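SIR4-interacting protein SIF2 (Saccharomyces cerevisiae, PDB 1R5M) acts in the nucleus as a WD-repeat subunit of the Set3 corepressor complex and antagonizes telomeric silencing in yeast. Local coordinates at residues Asp341-Ala346 and Asp358-Asn363; Val354-Leu359 and Pro383-Tyr388; Ile292-Trp297 and Ala335-Gln340; Glu254-Asn259 and Val298-Val303; Ile304-Asp309 and Tyr345-Met350. All coordinates share one frame; numbering follows the deposited sequence.

Contact 1 of 5, residues Asp341-Ala346 and Asp358-Asn363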
# COMPACT_ATOMS: atom_id res chain seq x y z
N ASP A 341 4.62 13.93 -1.99
CA ASP A 341 5.75 14.80 -1.70
C ASP A 341 6.53 14.41 -0.45
O ASP A 341 7.52 15.06 -0.11
CB ASP A 341 5.30 16.27 -1.63
CG ASP A 341 4.43 16.57 -0.41
OD1 ASP A 341 4.20 15.66 0.42
OD2 ASP A 341 3.99 17.73 -0.28
N GLY A 342 6.08 13.35 0.22
CA GLY A 342 6.75 12.87 1.42
C GLY A 342 6.70 13.79 2.62
O GLY A 342 7.45 13.60 3.58
N GLN A 343 5.82 14.79 2.58
CA GLN A 343 5.71 15.75 3.67
C GLN A 343 4.55 15.51 4.62
O GLN A 343 4.44 16.16 5.66
CB GLN A 343 5.60 17.17 3.08
CG GLN A 343 6.80 17.58 2.24
CD GLN A 343 8.00 17.96 3.09
OE1 GLN A 343 8.36 17.25 4.03
NE2 GLN A 343 8.63 19.08 2.76
N LYS A 344 3.66 14.58 4.27
CA LYS A 344 2.50 14.29 5.10
C LYS A 344 2.28 12.79 5.21
O LYS A 344 2.50 12.05 4.26
CB LYS A 344 1.25 14.94 4.49
CG LYS A 344 1.33 16.46 4.33
CD LYS A 344 1.20 17.17 5.66
CE LYS A 344 1.25 18.68 5.50
NZ LYS A 344 2.59 19.14 5.01
N TYR A 345 1.84 12.34 6.38
CA TYR A 345 1.58 10.93 6.61
C TYR A 345 0.18 10.80 7.19
O TYR A 345 -0.11 11.35 8.25
CB TYR A 345 2.61 10.34 7.58
CG TYR A 345 2.64 8.82 7.59
CD1 TYR A 345 3.04 8.11 6.46
CD2 TYR A 345 2.27 8.10 8.72
CE1 TYR A 345 3.07 6.72 6.45
CE2 TYR A 345 2.29 6.70 8.72
CZ TYR A 345 2.70 6.02 7.59
OH TYR A 345 2.74 4.64 7.58
N ALA A 346 -0.69 10.07 6.49
CA ALA A 346 -2.07 9.89 6.92
C ALA A 346 -2.28 8.49 7.49
O ALA A 346 -1.86 7.50 6.88
CB ALA A 346 -3.01 10.12 5.75
N ASP A 358 2.25 16.10 9.91
CA ASP A 358 3.11 16.96 9.11
C ASP A 358 4.58 16.64 9.39
O ASP A 358 5.04 16.72 10.53
CB ASP A 358 2.80 18.42 9.43
CG ASP A 358 3.61 19.38 8.59
OD1 ASP A 358 4.08 18.99 7.51
OD2 ASP A 358 3.74 20.55 9.01
N LEU A 359 5.30 16.28 8.34
CA LEU A 359 6.71 15.94 8.45
C LEU A 359 7.61 17.05 7.92
O LEU A 359 8.83 16.95 8.01
CB LEU A 359 6.99 14.65 7.66
CG LEU A 359 6.04 13.47 7.87
CD1 LEU A 359 6.49 12.30 6.98
CD2 LEU A 359 6.04 13.04 9.33
N LYS A 360 7.01 18.10 7.38
CA LYS A 360 7.76 19.21 6.80
C LYS A 360 8.94 19.73 7.62
O LYS A 360 10.08 19.71 7.15
CB LYS A 360 6.82 20.38 6.48
CG LYS A 360 7.50 21.52 5.75
CD LYS A 360 6.51 22.59 5.33
CE LYS A 360 7.20 23.70 4.54
NZ LYS A 360 6.24 24.74 4.08
N LYS A 361 8.68 20.19 8.84
CA LYS A 361 9.75 20.72 9.67
C LYS A 361 10.76 19.64 10.04
O LYS A 361 11.97 19.90 10.09
CB LYS A 361 9.17 21.35 10.94
CG LYS A 361 8.15 22.45 10.64
CD LYS A 361 8.70 23.45 9.62
CE LYS A 361 7.64 24.43 9.18
NZ LYS A 361 8.14 25.34 8.11
N LEU A 362 10.28 18.43 10.27
CA LEU A 362 11.15 17.32 10.62
C LEU A 362 12.07 16.97 9.44
O LEU A 362 13.15 16.41 9.64
CB LEU A 362 10.32 16.10 11.03
CG LEU A 362 9.66 16.20 12.41
CD1 LEU A 362 8.55 15.17 12.55
CD2 LEU A 362 10.72 16.00 13.48
N ASN A 363 11.64 17.30 8.23
CA ASN A 363 12.42 17.03 7.03
C ASN A 363 13.30 18.21 6.62
O ASN A 363 14.24 18.05 5.85
CB ASN A 363 11.52 16.67 5.85
CG ASN A 363 10.96 15.26 5.95
OD1 ASN A 363 11.63 14.35 6.42
ND2 ASN A 363 9.72 15.08 5.49
O HOH W 1 11.10 20.01 4.65
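At one end of the seventh blade of this WD40 propeller, Gln343, ending the A-B turn, and Lys344, first in strand 344-349, meet Asp358 to Asn363, where strand 354-358 gives way to a short helix. The backbone tie comes first: Leu359 N donates to Gln343 O over 2.8 Å, next to the antiparallel non-hydrogen-bonded pair of Lys344 and Asp358. The Gln343 side chain, bent at chi2 (-77°), carries its amide to the helix. Its OE1 takes a nearly straight bond from Asn363 ND2 (2.9 Å, 168° at the hydrogen), the acceptor lying close to the Asn363 amide plane and the two amide planes turned 28° apart. The other end of the same amide reaches the helix through water, which accepts from Gln343 NE2 at 3.2 Å and donates to Lys360 O at 2.7 Å. Asp358 OD1 has two grips, on opposite faces of its carboxylate: Lys344 NZ forms a salt bridge at 2.9 Å, and Lys360 N makes a capping bond of 3.1 Å. This double hold should fix the rotation of the carboxylate, while the ammonium of Lys344 would partly offset its charge. Lys344 also makes a cation-pi contact with Tyr385. Leu359 provides the apolar part, its CD1 approaching Tyr345 CB and Val298, its CD2 resting on Ile304, the last two of the sixth blade. The turn itself is braced by Asp341 OD1, which accepts from Gln343 N at 2.8 Å: an Asx turn in the A-B connection of a WD40 blade, stitched here to the start of the C-D connection.

Contact 2 of 5, residues Val354-Leu359 and Pro383-Tyr388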
# COMPACT_ATOMS: atom_id res chain seq x y z
N VAL A 354 -9.13 9.69 11.07
CA VAL A 354 -7.97 9.78 10.20
C VAL A 354 -7.15 10.97 10.68
O VAL A 354 -7.67 12.07 10.83
CB VAL A 354 -8.35 10.05 8.73
CG1 VAL A 354 -7.09 10.26 7.89
CG2 VAL A 354 -9.16 8.89 8.18
N ASN A 355 -5.87 10.73 10.94
CA ASN A 355 -4.98 11.80 11.36
C ASN A 355 -3.96 12.00 10.26
O ASN A 355 -3.44 11.04 9.69
CB ASN A 355 -4.22 11.43 12.65
CG ASN A 355 -4.97 11.83 13.91
OD1 ASN A 355 -4.47 11.63 15.02
ND2 ASN A 355 -6.16 12.39 13.75
N VAL A 356 -3.69 13.26 9.94
CA VAL A 356 -2.68 13.58 8.94
C VAL A 356 -1.57 14.27 9.72
O VAL A 356 -1.80 15.28 10.39
CB VAL A 356 -3.21 14.53 7.85
CG1 VAL A 356 -2.10 14.84 6.85
CG2 VAL A 356 -4.39 13.88 7.13
N TYR A 357 -0.38 13.69 9.66
CA TYR A 357 0.79 14.23 10.36
C TYR A 357 1.68 15.02 9.41
O TYR A 357 1.83 14.65 8.24
CB TYR A 357 1.57 13.09 11.02
CG TYR A 357 0.81 12.47 12.17
CD1 TYR A 357 0.80 13.07 13.43
CD2 TYR A 357 0.05 11.31 11.98
CE1 TYR A 357 0.05 12.54 14.47
CE2 TYR A 357 -0.70 10.78 13.02
CZ TYR A 357 -0.70 11.40 14.26
OH TYR A 357 -1.47 10.89 15.28
N ASP A 358 2.25 16.10 9.91
CA ASP A 358 3.11 16.96 9.11
C ASP A 358 4.58 16.64 9.39
O ASP A 358 5.04 16.72 10.53
CB ASP A 358 2.80 18.42 9.43
CG ASP A 358 3.61 19.38 8.59
OD1 ASP A 358 4.08 18.99 7.51
OD2 ASP A 358 3.74 20.55 9.01
N LEU A 359 5.30 16.28 8.34
CA LEU A 359 6.71 15.94 8.45
C LEU A 359 7.61 17.05 7.92
O LEU A 359 8.83 16.95 8.01
CB LEU A 359 6.99 14.65 7.66
CG LEU A 359 6.04 13.47 7.87
CD1 LEU A 359 6.49 12.30 6.98
CD2 LEU A 359 6.04 13.04 9.33
N PRO A 383 4.03 16.57 14.58
CA PRO A 383 2.93 17.53 14.51
C PRO A 383 1.66 17.00 13.85
O PRO A 383 1.72 16.41 12.77
CB PRO A 383 3.53 18.70 13.73
CG PRO A 383 4.98 18.62 14.08
CD PRO A 383 5.25 17.14 13.99
N LEU A 384 0.52 17.19 14.50
CA LEU A 384 -0.76 16.76 13.95
C LEU A 384 -1.24 17.90 13.05
O LEU A 384 -1.52 19.00 13.52
CB LEU A 384 -1.77 16.50 15.06
CG LEU A 384 -3.17 16.09 14.58
CD1 LEU A 384 -3.08 14.82 13.73
CD2 LEU A 384 -4.07 15.86 15.79
N TYR A 385 -1.35 17.62 11.76
CA TYR A 385 -1.77 18.63 10.79
C TYR A 385 -3.28 18.76 10.67
O TYR A 385 -3.81 19.87 10.62
CB TYR A 385 -1.17 18.28 9.42
CG TYR A 385 -1.44 19.29 8.33
CD1 TYR A 385 -0.86 20.55 8.37
CD2 TYR A 385 -2.27 18.97 7.25
CE1 TYR A 385 -1.09 21.48 7.35
CE2 TYR A 385 -2.51 19.89 6.24
CZ TYR A 385 -1.91 21.14 6.29
OH TYR A 385 -2.14 22.05 5.28
N ALA A 386 -3.96 17.62 10.61
CA ALA A 386 -5.41 17.62 10.45
C ALA A 386 -6.02 16.30 10.86
O ALA A 386 -5.33 15.29 10.97
CB ALA A 386 -5.75 17.92 8.99
N SER A 387 -7.33 16.31 11.09
CA SER A 387 -8.06 15.11 11.48
C SER A 387 -9.42 15.06 10.79
O SER A 387 -10.02 16.10 10.49
CB SER A 387 -8.28 15.07 12.99
OG SER A 387 -7.05 15.03 13.70
N TYR A 388 -9.90 13.84 10.54
CA TYR A 388 -11.20 13.61 9.92
C TYR A 388 -11.92 12.59 10.80
O TYR A 388 -11.38 11.52 11.10
CB TYR A 388 -11.04 13.04 8.51
CG TYR A 388 -12.35 12.82 7.78
CD1 TYR A 388 -13.18 13.89 7.46
CD2 TYR A 388 -12.75 11.54 7.39
CE1 TYR A 388 -14.38 13.70 6.77
CE2 TYR A 388 -13.94 11.33 6.70
CZ TYR A 388 -14.75 12.41 6.39
OH TYR A 388 -15.92 12.22 5.70
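Val356 O is gripped by two backbone amides at once, Tyr385 N at 2.7 Å and Ala386 N at 3.2 Å. Both donors lie in the plane of the carbonyl, and the Ala386 N-H falls on a lone pair. Two residues facing one make a classic beta bulge, and the register slips by one: Val356 pairs with Ala386, yet Tyr357 pairs with Leu384. Beyond the slip, Asp358 N resumes the ladder on Pro383 O at 2.9 Å. At the far end Val354 and Tyr388 exchange a pair of bonds, and their CB atoms pack together on the face that also carries Val356 and Ala386. The face bearing Asn355, Tyr357, Leu384 and Ser387 is more intricate. Leu384, with chi2 at 58°, lays CD1 over one face of the Tyr357 ring, 4.3 Å from the centroid and displaced toward the rim. The same methyl presses on Asn355 CG at 3.5 Å, the two side chains crossing at about a right angle. Asn355 ND2 turns back to its neighbour's Val354 O in a weak bond of 3.3 Å. An alanine here would keep CB against Leu384 but would probably open a gap beside that leucine methyl and Ser387, and leave Val354 O without its weak amide donor. The extra residue, Tyr385, points toward the partner strand and lies side by side with Val356, its CB 4.0 Å from Asp358 CB; its OH bonds to Pro424 O. Strand 380-388 also pairs with strand 37-44, and with 354-358 it makes the outermost and third strands of the seventh blade of a WD40 beta-propeller.

Contact 3 of 5, residues Ile292-Trp297 and Ala335-Gln340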
# COMPACT_ATOMS: atom_id res chain seq x y z
N ILE A 292 3.57 -4.09 12.93
CA ILE A 292 3.64 -2.88 12.12
C ILE A 292 2.72 -3.10 10.92
O ILE A 292 2.90 -4.05 10.16
CB ILE A 292 5.08 -2.61 11.66
CG1 ILE A 292 5.94 -2.24 12.88
CG2 ILE A 292 5.10 -1.48 10.63
CD1 ILE A 292 7.41 -2.05 12.59
N VAL A 293 1.75 -2.21 10.74
CA VAL A 293 0.79 -2.35 9.65
C VAL A 293 1.20 -1.67 8.35
O VAL A 293 0.83 -2.13 7.27
CB VAL A 293 -0.61 -1.85 10.08
CG1 VAL A 293 -1.09 -2.65 11.27
CG2 VAL A 293 -0.56 -0.37 10.42
N SER A 294 1.96 -0.58 8.45
CA SER A 294 2.40 0.15 7.26
C SER A 294 3.73 0.84 7.55
O SER A 294 4.02 1.18 8.69
CB SER A 294 1.38 1.21 6.85
OG SER A 294 0.07 0.68 6.73
N ALA A 295 4.52 1.05 6.50
CA ALA A 295 5.79 1.75 6.61
C ALA A 295 6.16 2.32 5.25
O ALA A 295 5.87 1.72 4.22
CB ALA A 295 6.88 0.80 7.10
N SER A 296 6.81 3.48 5.26
CA SER A 296 7.20 4.15 4.03
C SER A 296 8.51 4.89 4.18
O SER A 296 8.94 5.23 5.28
CB SER A 296 6.15 5.20 3.62
OG SER A 296 4.89 4.64 3.36
N TRP A 297 9.14 5.15 3.04
CA TRP A 297 10.36 5.93 3.02
C TRP A 297 9.93 7.38 3.12
O TRP A 297 8.88 7.76 2.59
CB TRP A 297 11.12 5.74 1.70
CG TRP A 297 11.92 4.50 1.66
CD1 TRP A 297 11.57 3.31 1.09
CD2 TRP A 297 13.20 4.31 2.25
NE1 TRP A 297 12.56 2.38 1.29
CE2 TRP A 297 13.57 2.97 2.01
CE3 TRP A 297 14.07 5.13 2.97
CZ2 TRP A 297 14.79 2.43 2.46
CZ3 TRP A 297 15.28 4.60 3.41
CH2 TRP A 297 15.62 3.26 3.16
N ALA A 335 -3.96 1.43 9.03
CA ALA A 335 -3.24 1.72 7.80
C ALA A 335 -2.62 3.11 7.83
O ALA A 335 -3.14 4.01 8.48
CB ALA A 335 -4.18 1.60 6.61
N GLY A 336 -1.50 3.25 7.13
CA GLY A 336 -0.80 4.52 7.06
C GLY A 336 -0.31 4.72 5.63
O GLY A 336 0.11 3.75 4.99
N ARG A 337 -0.37 5.95 5.14
CA ARG A 337 0.05 6.26 3.77
C ARG A 337 0.82 7.57 3.71
O ARG A 337 0.39 8.57 4.28
CB ARG A 337 -1.16 6.39 2.85
CG ARG A 337 -2.11 5.21 2.87
CD ARG A 337 -1.64 4.07 2.00
NE ARG A 337 -2.60 2.97 2.03
CZ ARG A 337 -2.48 1.89 2.80
NH1 ARG A 337 -1.43 1.74 3.60
NH2 ARG A 337 -3.43 0.96 2.78
N ILE A 338 1.95 7.56 3.01
CA ILE A 338 2.74 8.78 2.87
C ILE A 338 2.30 9.51 1.61
O ILE A 338 1.94 8.88 0.61
CB ILE A 338 4.26 8.44 2.77
CG1 ILE A 338 5.09 9.72 2.88
CG2 ILE A 338 4.56 7.75 1.45
CD1 ILE A 338 5.18 10.28 4.27
N SER A 339 2.29 10.83 1.67
CA SER A 339 1.90 11.63 0.51
C SER A 339 2.99 11.56 -0.56
O SER A 339 4.12 11.18 -0.29
CB SER A 339 1.68 13.09 0.92
OG SER A 339 2.86 13.65 1.46
N GLN A 340 2.62 11.95 -1.77
CA GLN A 340 3.53 11.95 -2.90
C GLN A 340 4.79 12.77 -2.62
O GLN A 340 5.90 12.36 -2.98
CB GLN A 340 2.82 12.54 -4.12
CG GLN A 340 3.72 12.76 -5.32
CD GLN A 340 3.79 11.54 -6.20
OE1 GLN A 340 4.16 10.45 -5.75
NE2 GLN A 340 3.45 11.71 -7.47
O HOH W 2 -0.21 -0.78 4.45
O HOH W 3 3.15 3.67 5.12
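The Arg337 guanidinium meets Ser294 OG at its edge, near its plane, with NH1 3.6 Å from the hydroxyl. One water fills the bridge between them, accepting from Arg337 NH1 at 2.9 Å and hydrogen-bonded to Ser294 OG. NH1 also folds back on Gly336 O from well above the carbonyl plane, while NH2 has its salt bridge with Asp399. The direct link between the strands is Gly336 N to Ser294 OG, 3.0 Å and rather bent at 147°. An alanine at Ser294 would keep CB against Gly336 but would probably leave Gly336 N without its acceptor and the water without one of its mates. Further along, a second water joins Ser296 OG to Gly336 O, to which it donates at 3.0 Å. Ser296 CB then rests on Ile338 CG2 at 3.7 Å; set between the backbone N and the carbonyl carbon, CG2 is the branch that meets the serine.

The two strands run parallel within 3°, yet share no backbone ladder: they are the innermost strands of adjacent blades, 292-298 in the sixth and 333-338 in the seventh. Strand 292-298 pairs with 302-307 through a classic bulge, Val293 and Ser294 facing Cys306, and strand 333-338 pairs with 344-349.

Contact 4 of 5, residues Glu254-Asn259 and Val298-Val303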
# COMPACT_ATOMS: atom_id res chain seq x y z
N GLU A 254 9.32 -2.11 0.80
CA GLU A 254 9.40 -0.87 0.02
C GLU A 254 10.84 -0.56 -0.37
O GLU A 254 11.69 -0.32 0.49
CB GLU A 254 8.84 0.30 0.83
CG GLU A 254 7.34 0.26 1.08
CD GLU A 254 6.53 0.56 -0.16
OE1 GLU A 254 7.13 0.94 -1.19
OE2 GLU A 254 5.29 0.43 -0.11
N PHE A 255 11.09 -0.54 -1.67
CA PHE A 255 12.43 -0.25 -2.17
C PHE A 255 12.54 1.21 -2.58
O PHE A 255 11.65 1.77 -3.21
CB PHE A 255 12.74 -1.14 -3.38
CG PHE A 255 14.14 -0.97 -3.91
CD1 PHE A 255 15.23 -1.44 -3.18
CD2 PHE A 255 14.37 -0.36 -5.13
CE1 PHE A 255 16.54 -1.30 -3.66
CE2 PHE A 255 15.67 -0.21 -5.62
CZ PHE A 255 16.75 -0.68 -4.89
N ASN A 256 13.66 1.83 -2.19
CA ASN A 256 13.94 3.23 -2.52
C ASN A 256 14.94 3.17 -3.68
O ASN A 256 16.08 2.76 -3.50
CB ASN A 256 14.52 3.93 -1.28
CG ASN A 256 14.84 5.39 -1.51
OD1 ASN A 256 14.64 6.23 -0.62
ND2 ASN A 256 15.36 5.71 -2.69
N ASP A 257 14.49 3.58 -4.86
CA ASP A 257 15.33 3.52 -6.05
C ASP A 257 16.44 4.56 -6.12
O ASP A 257 17.27 4.52 -7.04
CB ASP A 257 14.46 3.60 -7.31
CG ASP A 257 15.17 3.10 -8.55
OD1 ASP A 257 15.77 2.00 -8.48
OD2 ASP A 257 15.12 3.78 -9.59
N THR A 258 16.47 5.48 -5.17
CA THR A 258 17.52 6.49 -5.15
C THR A 258 18.69 6.04 -4.28
O THR A 258 19.83 6.05 -4.74
CB THR A 258 17.00 7.85 -4.65
OG1 THR A 258 16.01 8.35 -5.55
CG2 THR A 258 18.15 8.86 -4.57
N ASN A 259 18.41 5.66 -3.04
CA ASN A 259 19.48 5.20 -2.16
C ASN A 259 19.73 3.70 -2.29
O ASN A 259 20.65 3.15 -1.67
CB ASN A 259 19.19 5.57 -0.69
CG ASN A 259 17.93 4.93 -0.15
OD1 ASN A 259 17.42 3.97 -0.72
ND2 ASN A 259 17.43 5.45 0.97
N VAL A 298 10.73 8.18 3.81
CA VAL A 298 10.47 9.61 3.93
C VAL A 298 11.79 10.17 3.41
O VAL A 298 12.75 10.34 4.15
CB VAL A 298 10.25 10.04 5.39
CG1 VAL A 298 10.06 11.54 5.47
CG2 VAL A 298 9.02 9.33 5.96
N GLY A 299 11.82 10.44 2.11
CA GLY A 299 13.06 10.92 1.52
C GLY A 299 14.01 9.74 1.46
O GLY A 299 13.57 8.58 1.35
N ASP A 300 15.30 10.00 1.56
CA ASP A 300 16.31 8.95 1.48
C ASP A 300 17.00 8.63 2.80
O ASP A 300 17.72 7.64 2.89
CB ASP A 300 17.38 9.35 0.46
CG ASP A 300 16.82 9.54 -0.93
OD1 ASP A 300 17.45 10.28 -1.72
OD2 ASP A 300 15.77 8.95 -1.25
N ASP A 301 16.77 9.45 3.82
CA ASP A 301 17.44 9.25 5.10
C ASP A 301 16.53 8.90 6.27
O ASP A 301 16.99 8.77 7.40
CB ASP A 301 18.24 10.50 5.49
CG ASP A 301 19.04 11.07 4.33
OD1 ASP A 301 19.81 10.31 3.71
OD2 ASP A 301 18.90 12.28 4.06
N LYS A 302 15.23 8.75 6.00
CA LYS A 302 14.29 8.44 7.07
C LYS A 302 13.21 7.48 6.59
O LYS A 302 12.96 7.35 5.39
CB LYS A 302 13.60 9.71 7.57
CG LYS A 302 14.54 10.83 8.02
CD LYS A 302 13.74 12.06 8.45
CE LYS A 302 14.65 13.24 8.74
NZ LYS A 302 15.37 13.71 7.52
N VAL A 303 12.58 6.79 7.54
CA VAL A 303 11.47 5.90 7.26
C VAL A 303 10.44 6.15 8.35
O VAL A 303 10.78 6.60 9.44
CB VAL A 303 11.87 4.40 7.25
CG1 VAL A 303 12.78 4.11 6.06
CG2 VAL A 303 12.55 4.01 8.55
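Asn259 and Asp300 face each other from two turns, their CA atoms 6.1 Å apart, and the second turn starts at Gly299 with a positive phi of 73° and closes on itself where Val298 N bonds Lys302 O. The bond between the turns is made by Asn259. Its CG stands between the backbone N and the carbonyl carbon (chi1 62°), and from there ND2 donates to Asp300 O at 2.9 Å. The carbonyl oxygen lies in the plane of the Asn259 amide, but the bond is bent at the hydrogen (144°). The other end of that amide is used as well, since OD1 accepts from Leu261 N; with both ends held, the group should have little freedom to flip.

The two segments hold the A-B turns of the fifth and sixth blades of the WD40 propeller, so the contact spans the seam between two blades near the molecular surface. Trp297, from the first strand of the sixth blade, donates from NE1 to Glu254 O and packs against Asn256 and Asn259.

The Asp300 side chain reaches back across the seam and meets Thr258 at about a right angle. Here the methyl does the touching: Thr258 CG2, anti to its backbone N, comes 3.3 Å from Asp300 OD1, with Thr258 CB a little further off at 3.8 Å. Asn256 also lies beside the Asp300 carboxylate, though the modelled orientation of its amide is doubtful. Away from the seam, Val298 turns to the other neighbour, touching Leu359 and Asn363, just after strand 354-358.

Contact 5 of 5, residues Ile304-Asp309 and Tyr345-Met350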
# COMPACT_ATOMS: atom_id res chain seq x y z
N ILE A 304 9.18 5.90 8.03
CA ILE A 304 8.11 6.12 8.99
C ILE A 304 7.24 4.88 9.03
O ILE A 304 7.05 4.21 8.02
CB ILE A 304 7.28 7.38 8.60
CG1 ILE A 304 6.29 7.73 9.72
CG2 ILE A 304 6.56 7.16 7.28
CD1 ILE A 304 5.67 9.11 9.56
N SER A 305 6.74 4.56 10.22
CA SER A 305 5.92 3.38 10.39
C SER A 305 4.77 3.63 11.35
O SER A 305 4.81 4.56 12.15
CB SER A 305 6.77 2.23 10.94
OG SER A 305 7.41 2.60 12.15
N CYS A 306 3.72 2.81 11.24
CA CYS A 306 2.60 2.91 12.16
C CYS A 306 2.24 1.48 12.55
O CYS A 306 2.51 0.52 11.80
CB CYS A 306 1.41 3.68 11.56
SG CYS A 306 0.77 3.10 10.01
N SER A 307 1.63 1.33 13.71
CA SER A 307 1.38 0.00 14.23
C SER A 307 0.07 -0.19 14.97
O SER A 307 -0.66 0.77 15.25
CB SER A 307 2.55 -0.34 15.16
OG SER A 307 2.27 -1.39 16.07
N MET A 308 -0.23 -1.45 15.27
CA MET A 308 -1.43 -1.78 16.01
C MET A 308 -1.28 -1.24 17.43
O MET A 308 -2.26 -1.21 18.19
CB MET A 308 -1.63 -3.30 16.04
CG MET A 308 -2.15 -3.87 14.72
SD MET A 308 -3.83 -3.32 14.33
CE MET A 308 -4.81 -4.45 15.34
N ASP A 309 -0.08 -0.80 17.79
CA ASP A 309 0.14 -0.24 19.12
C ASP A 309 -0.33 1.21 19.20
O ASP A 309 -0.18 1.87 20.23
CB ASP A 309 1.62 -0.35 19.55
CG ASP A 309 2.57 0.48 18.69
OD1 ASP A 309 2.12 1.38 17.95
OD2 ASP A 309 3.79 0.23 18.77
N TYR A 345 1.84 12.34 6.38
CA TYR A 345 1.58 10.93 6.61
C TYR A 345 0.18 10.80 7.19
O TYR A 345 -0.11 11.35 8.25
CB TYR A 345 2.61 10.34 7.58
CG TYR A 345 2.64 8.82 7.59
CD1 TYR A 345 3.04 8.11 6.46
CD2 TYR A 345 2.27 8.10 8.72
CE1 TYR A 345 3.07 6.72 6.45
CE2 TYR A 345 2.29 6.70 8.72
CZ TYR A 345 2.70 6.02 7.59
OH TYR A 345 2.74 4.64 7.58
N ALA A 346 -0.69 10.07 6.49
CA ALA A 346 -2.07 9.89 6.92
C ALA A 346 -2.28 8.49 7.49
O ALA A 346 -1.86 7.50 6.88
CB ALA A 346 -3.01 10.12 5.75
N VAL A 347 -2.93 8.42 8.65
CA VAL A 347 -3.19 7.13 9.28
C VAL A 347 -4.66 6.98 9.64
O VAL A 347 -5.34 7.96 9.96
CB VAL A 347 -2.35 6.95 10.56
CG1 VAL A 347 -0.87 6.92 10.21
CG2 VAL A 347 -2.65 8.07 11.55
N ALA A 348 -5.15 5.75 9.59
CA ALA A 348 -6.54 5.47 9.93
C ALA A 348 -6.57 4.69 11.23
O ALA A 348 -6.03 3.58 11.30
CB ALA A 348 -7.21 4.67 8.82
N PHE A 349 -7.17 5.27 12.26
CA PHE A 349 -7.27 4.61 13.55
C PHE A 349 -8.50 3.70 13.59
O PHE A 349 -9.46 3.89 12.84
CB PHE A 349 -7.36 5.64 14.68
CG PHE A 349 -6.08 6.38 14.92
CD1 PHE A 349 -5.79 7.55 14.23
CD2 PHE A 349 -5.15 5.90 15.84
CE1 PHE A 349 -4.59 8.23 14.45
CE2 PHE A 349 -3.95 6.58 16.07
CZ PHE A 349 -3.67 7.74 15.37
N MET A 350 -8.45 2.73 14.49
CA MET A 350 -9.53 1.76 14.65
C MET A 350 -10.85 2.43 15.02
O MET A 350 -11.92 1.85 14.81
CB MET A 350 -9.13 0.73 15.70
CG MET A 350 -10.14 -0.38 15.91
SD MET A 350 -9.45 -1.67 16.97
CE MET A 350 -10.79 -2.87 16.91
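Ile304 presses two of its methyls onto one face of the Tyr345 ring. Ile304 CG2 sits 3.6 Å above the ring plane, shifted toward the rim beside Tyr345 CD1 and CE1; it lies 3.9 Å from the centroid, a CH-pi contact. Ile304 CD1 lies over the inner end of the same face, 3.6 Å from Tyr345 CG. Between them the methyls make a fork on which the flat ring lies, and the two side chains slide past each other in opposite directions. The tyrosine reaches this place because CG is anti to its backbone N (chi1 -165°), carrying the ring across the space between the strands.

That space is wide: the strand axes approach to 9.1 Å and run parallel within 6°, so the strands meet through side chains, without a backbone ladder. These are the second strands of neighbouring WD40 blades, the sixth and the seventh, and the packing belongs to the buried interface between blades. On the other side of strand 302-307, Ser305 OG bonds His288 and Trp315, and Asp309 holds the same histidine: the Asp-His-Ser/Thr-Trp tetrad of a WD repeat.

Next along, Cys306 fills the notch between Tyr345 and Val347. Its SG, placed between the backbone N and the carbonyl carbon, meets the ring at the edge, 4.1 Å from Tyr345 CE2. It also touches Val347 CG1 at 4.2 Å. Val293 and Ser294 from strand 292-298, and Ile333 from strand 333-338, also touch the Cys306 side chain.

In the fold
From the N terminus, contact 4 opens at 254-259 in the fifth blade and closes at 298-303, but contact 3 has already opened at 292-297, so the two cross. Contact 5 opens at 304-309 inside the loop of contact 3 and closes at 345-350, beyond that loop's end at 335-340: a second crossing. These three sew blade five to six and six to seven. Contact 1 starts at 341-346, sharing Tyr345 and Ala346 with contact 5, and closes a short loop of 11 residues within blade seven. Contact 2 opens at 354-359, overlapping contact 1 in Asp358 and Leu359, and closes at 383-388 on strand 380-388. Leu359 lies where both meet the seam between blades six and seven.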